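Probable hydrogenase nickel incorporation protein hypB (Methanocaldococcus jannaschii, PDB 2HF9) binds GTP and probably hydrolyses it slowly as a homodimeric metal-binding GTPase, and is probably required for inserting nickel into the metal centre of [NiFe] hydrogenases. Local coordinates at residues D27-L32 with L102-V107; T140-V145 with L215-K220. All blocks are in the same frame, centred on the assembly; numbering follows the deposited sequence.

Interaction 1 of 2, residues D27-L32 with L102-V107. With ZN (zinc ion), chain D.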
# COMPACT_ATOMS: atom_id res chain seq x y z
N ASP A 27 11.67 -11.11 -20.88
CA ASP A 27 12.53 -10.87 -22.03
C ASP A 27 11.79 -11.12 -23.34
O ASP A 27 11.99 -10.39 -24.31
CB ASP A 27 13.80 -11.73 -21.96
CG ASP A 27 14.80 -11.20 -20.94
OD1 ASP A 27 14.72 -10.01 -20.55
OD2 ASP A 27 15.68 -11.99 -20.51
N LYS A 28 10.93 -12.14 -23.34
CA LYS A 28 10.08 -12.44 -24.49
C LYS A 28 9.05 -11.34 -24.75
O LYS A 28 8.79 -10.98 -25.90
CB LYS A 28 9.40 -13.80 -24.29
CG LYS A 28 10.38 -14.96 -24.32
CD LYS A 28 9.73 -16.29 -23.97
CE LYS A 28 10.78 -17.40 -23.94
NZ LYS A 28 11.39 -17.66 -25.28
N ASN A 29 8.48 -10.81 -23.67
CA ASN A 29 7.58 -9.65 -23.75
C ASN A 29 8.27 -8.44 -24.36
O ASN A 29 7.71 -7.80 -25.25
CB ASN A 29 7.02 -9.28 -22.36
CG ASN A 29 6.09 -10.34 -21.79
OD1 ASN A 29 5.68 -11.29 -22.46
ND2 ASN A 29 5.73 -10.17 -20.51
N ARG A 30 9.48 -8.13 -23.88
CA ARG A 30 10.26 -6.99 -24.39
C ARG A 30 10.59 -7.15 -25.87
O ARG A 30 10.47 -6.19 -26.63
CB ARG A 30 11.55 -6.79 -23.59
CG ARG A 30 11.52 -5.61 -22.62
CD ARG A 30 12.83 -5.43 -21.87
NE ARG A 30 13.21 -6.63 -21.14
CZ ARG A 30 12.83 -6.92 -19.89
NH1 ARG A 30 12.07 -6.07 -19.21
NH2 ARG A 30 13.23 -8.05 -19.33
N LYS A 31 10.99 -8.35 -26.26
CA LYS A 31 11.26 -8.66 -27.66
C LYS A 31 10.02 -8.47 -28.54
O LYS A 31 10.10 -7.87 -29.61
CB LYS A 31 11.89 -10.07 -27.79
CG LYS A 31 11.97 -10.71 -29.20
CD LYS A 31 12.26 -9.75 -30.37
CE LYS A 31 13.44 -8.82 -30.13
NZ LYS A 31 13.16 -7.49 -30.76
N LEU A 32 8.87 -8.96 -28.06
CA LEU A 32 7.61 -8.79 -28.78
C LEU A 32 7.25 -7.31 -28.94
O LEU A 32 6.84 -6.88 -30.02
CB LEU A 32 6.47 -9.55 -28.09
CG LEU A 32 5.04 -9.41 -28.65
CD1 LEU A 32 4.91 -10.04 -30.04
CD2 LEU A 32 4.01 -9.99 -27.69
N LEU A 102 1.60 -7.91 -10.49
CA LEU A 102 1.46 -8.50 -11.82
C LEU A 102 2.74 -9.28 -12.12
O LEU A 102 3.77 -9.04 -11.48
CB LEU A 102 1.26 -7.41 -12.88
CG LEU A 102 -0.06 -6.63 -12.92
CD1 LEU A 102 0.06 -5.49 -13.91
CD2 LEU A 102 -1.22 -7.53 -13.30
N ASP A 103 2.68 -10.20 -13.07
CA ASP A 103 3.89 -10.89 -13.54
C ASP A 103 3.97 -10.88 -15.07
O ASP A 103 3.01 -10.51 -15.74
CB ASP A 103 4.00 -12.30 -12.94
CG ASP A 103 2.92 -13.26 -13.43
OD1 ASP A 103 2.23 -12.97 -14.43
OD2 ASP A 103 2.76 -14.34 -12.81
N ALA A 104 5.12 -11.27 -15.62
CA ALA A 104 5.32 -11.27 -17.08
C ALA A 104 4.35 -12.21 -17.81
O ALA A 104 3.95 -11.92 -18.94
CB ALA A 104 6.75 -11.62 -17.41
N HIS A 105 3.99 -13.31 -17.16
CA HIS A 105 3.08 -14.30 -17.74
C HIS A 105 1.71 -13.69 -18.05
O HIS A 105 1.24 -13.77 -19.19
CB HIS A 105 2.95 -15.51 -16.81
CG HIS A 105 2.01 -16.56 -17.31
ND1 HIS A 105 0.98 -17.06 -16.55
CD2 HIS A 105 1.94 -17.19 -18.51
CE1 HIS A 105 0.31 -17.96 -17.25
NE2 HIS A 105 0.88 -18.06 -18.44
N LEU A 106 1.09 -13.09 -17.04
CA LEU A 106 -0.22 -12.47 -17.21
C LEU A 106 -0.15 -11.29 -18.19
O LEU A 106 -1.05 -11.13 -19.03
CB LEU A 106 -0.81 -12.05 -15.85
CG LEU A 106 -1.83 -12.99 -15.18
CD1 LEU A 106 -1.35 -14.44 -15.09
CD2 LEU A 106 -2.21 -12.47 -13.80
N VAL A 107 0.91 -10.50 -18.09
CA VAL A 107 1.15 -9.38 -19.02
C VAL A 107 1.33 -9.89 -20.46
O VAL A 107 0.79 -9.30 -21.39
CB VAL A 107 2.35 -8.49 -18.56
CG1 VAL A 107 2.79 -7.53 -19.67
CG2 VAL A 107 1.98 -7.71 -17.30
ZN ZN D . 0.39 -18.79 -20.08
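Asn29, on helix 18-35, reaches across to the first turn of helix 104-111 and takes part in every contact between the two segments. From CB the side chain leaves its helix toward the other segment, with CG beside the backbone N and anti to the carbonyl carbon (chi1 -67°). Asn29 CG stays 3.9 Å from Ala104 O, and OD1 is no nearer, so the touching is left to ND2. That nitrogen donates to the backbone carbonyl of Ala104, Asn29 ND2 to Ala104 O being 2.9 Å. The bond is almost straight, 171° at the hydrogen, and the acceptor lies in the plane of the amide. ND2 comes in from the side of the C=O, tilted somewhat out of the carbonyl plane. It also rests against the methyl of Ala104, 3.6 Å from its CB, and 4.0 Å from Val107 CG1. The same nitrogen gives a hydrogen bond to Leu138 O, so one amide ties two backbone carbonyls to helix 18-35. On the far partner, Asp103 is the N-cap of its helix: its OD1 accepts from Leu106 N at 2.9 Å. The Ala104 amide is taken by Asn22 OD1, and Leu25 and Ala26 add apolar contact with Ala104. His105 turns its CB away from Asn29 and binds zinc through NE2 at 1.9 Å, together with His109. With ND2 buried and bonded to two carbonyls, the amide is probably held against flipping, and between these two segments a polar bond, rather than a broad apolar surface, pins the start of the zinc-bearing helix.

Interaction 2 of 2, residues T140-V145 with L215-K220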
# COMPACT_ATOMS: atom_id res chain seq x y z
N THR A 140 8.80 -4.77 -19.34
CA THR A 140 8.68 -3.37 -19.72
C THR A 140 10.06 -2.78 -19.98
O THR A 140 11.08 -3.35 -19.58
CB THR A 140 7.95 -2.54 -18.63
OG1 THR A 140 8.63 -2.68 -17.38
CG2 THR A 140 6.52 -3.02 -18.47
N HIS A 141 10.09 -1.63 -20.64
CA HIS A 141 11.34 -0.90 -20.87
C HIS A 141 11.75 -0.09 -19.65
O HIS A 141 12.94 -0.04 -19.31
CB HIS A 141 11.21 -0.00 -22.11
CG HIS A 141 11.01 -0.77 -23.38
ND1 HIS A 141 9.76 -1.13 -23.84
CD2 HIS A 141 11.90 -1.28 -24.25
CE1 HIS A 141 9.90 -1.81 -24.96
NE2 HIS A 141 11.19 -1.92 -25.23
N LYS A 142 10.78 0.53 -18.98
CA LYS A 142 11.06 1.32 -17.79
C LYS A 142 10.08 1.04 -16.65
O LYS A 142 8.92 0.67 -16.87
CB LYS A 142 11.07 2.83 -18.09
CG LYS A 142 12.12 3.29 -19.10
CD LYS A 142 13.53 3.24 -18.55
CE LYS A 142 14.55 3.50 -19.65
NZ LYS A 142 15.94 3.33 -19.17
N ARG A 143 10.57 1.25 -15.44
CA ARG A 143 9.78 1.09 -14.24
C ARG A 143 9.63 2.44 -13.54
O ARG A 143 10.61 3.16 -13.34
CB ARG A 143 10.42 0.05 -13.32
CG ARG A 143 10.36 -1.36 -13.90
CD ARG A 143 11.39 -2.29 -13.28
NE ARG A 143 11.12 -2.60 -11.88
CZ ARG A 143 10.32 -3.57 -11.45
NH1 ARG A 143 9.67 -4.34 -12.31
NH2 ARG A 143 10.14 -3.76 -10.15
N ILE A 144 8.40 2.77 -13.18
CA ILE A 144 8.09 4.03 -12.51
C ILE A 144 7.47 3.71 -11.16
O ILE A 144 6.49 2.96 -11.09
CB ILE A 144 7.13 4.92 -13.35
CG1 ILE A 144 7.75 5.24 -14.72
CG2 ILE A 144 6.74 6.20 -12.59
CD1 ILE A 144 6.83 5.92 -15.71
N VAL A 145 8.06 4.23 -10.08
CA VAL A 145 7.48 4.07 -8.75
C VAL A 145 6.87 5.40 -8.31
O VAL A 145 7.56 6.42 -8.23
CB VAL A 145 8.49 3.53 -7.70
CG1 VAL A 145 7.86 3.49 -6.30
CG2 VAL A 145 8.97 2.15 -8.08
N LEU A 215 6.73 13.92 -18.39
CA LEU A 215 6.67 13.87 -19.85
C LEU A 215 8.07 13.74 -20.45
O LEU A 215 8.29 12.97 -21.38
CB LEU A 215 5.97 15.10 -20.42
CG LEU A 215 4.45 15.20 -20.25
CD1 LEU A 215 3.98 16.59 -20.64
CD2 LEU A 215 3.72 14.13 -21.05
N GLU A 216 9.01 14.50 -19.90
CA GLU A 216 10.41 14.45 -20.32
C GLU A 216 10.97 13.03 -20.19
O GLU A 216 11.62 12.53 -21.12
CB GLU A 216 11.24 15.42 -19.48
CG GLU A 216 12.70 15.49 -19.87
CD GLU A 216 13.52 16.35 -18.94
OE1 GLU A 216 12.94 16.99 -18.03
OE2 GLU A 216 14.75 16.40 -19.10
N PHE A 217 10.72 12.40 -19.05
CA PHE A 217 11.16 11.02 -18.82
C PHE A 217 10.57 10.05 -19.84
O PHE A 217 11.29 9.21 -20.37
CB PHE A 217 10.83 10.55 -17.40
CG PHE A 217 11.16 9.10 -17.15
CD1 PHE A 217 12.46 8.72 -16.83
CD2 PHE A 217 10.19 8.11 -17.28
CE1 PHE A 217 12.78 7.38 -16.62
CE2 PHE A 217 10.50 6.76 -17.08
CZ PHE A 217 11.81 6.40 -16.74
N ILE A 218 9.27 10.17 -20.11
CA ILE A 218 8.60 9.31 -21.08
C ILE A 218 9.26 9.43 -22.46
O ILE A 218 9.61 8.41 -23.08
CB ILE A 218 7.06 9.59 -21.18
CG1 ILE A 218 6.35 9.42 -19.83
CG2 ILE A 218 6.41 8.72 -22.27
CD1 ILE A 218 6.38 8.01 -19.24
N GLU A 219 9.44 10.66 -22.92
CA GLU A 219 10.00 10.93 -24.24
C GLU A 219 11.45 10.47 -24.38
O GLU A 219 11.81 9.87 -25.39
CB GLU A 219 9.87 12.42 -24.59
CG GLU A 219 8.43 12.88 -24.82
CD GLU A 219 7.90 12.56 -26.21
OE1 GLU A 219 8.52 11.75 -26.94
OE2 GLU A 219 6.85 13.11 -26.57
N LYS A 220 12.27 10.77 -23.36
CA LYS A 220 13.66 10.32 -23.30
C LYS A 220 13.75 8.80 -23.37
O LYS A 220 14.61 8.25 -24.09
CB LYS A 220 14.34 10.84 -22.03
CG LYS A 220 15.82 10.49 -21.91
CD LYS A 220 16.43 11.12 -20.66
CE LYS A 220 17.92 10.82 -20.54
NZ LYS A 220 18.19 9.44 -20.03
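The Phe217 ring points from helix 211-224 at strand 142-148 and meets two of its side chains obliquely. Its CG stands anti to the backbone N (chi1 175°), which carries the far end of the ring over to the sheet. Lys142 crosses it at a slant: its chain bends at chi2 (-71°), and CB and CG each lie 3.9 Å from Phe217 CZ. Ile144, two residues on along the same side of the strand, slides past the ring in the opposite direction, with CG1 3.9 Å from Phe217 CE2. Its end also meets Ile218 at about a right angle, the two CD1 methyls 4.1 Å apart. Strand 142-145 and helix 215-220 run nearly antiparallel (166°), their axes 10.9 Å apart at closest, as a helix packed on a parallel P-loop sheet commonly does. Leu168 of the adjoining strand touches both Ile144 and Phe217, while Leu62 of helix 51-62 touches Ile218. A serine in place of Phe217 would probably open a gap beside Ile144 and deprive the Lys142 methylenes of their apolar cover. Beyond those methylenes, Lys142 NZ pairs with Glu224, at the end of helix 211-224, so dispersion contacts and a salt bridge together fasten that helix to the sheet.

Both contacts are buried, but they differ in depth and chemistry. Interaction 2 sits near the middle of the chain, where a helix covers the sheet of the nucleotide-binding fold, and is built from hydrocarbon surfaces. Interaction 1 is more peripheral, between two helices beside the zinc site, and depends on one amide-to-backbone hydrogen bond with less buried area. They share no helix or strand, and their centres lie about 17 Å apart, yet they touch: Arg30 NH1 and Thr140 O, 2.9 Å apart, probably form a hydrogen bond. Arg30, also paired with Asp27 and Asp137, thereby ties helix 18-35 to the loop leading into strand 142-148.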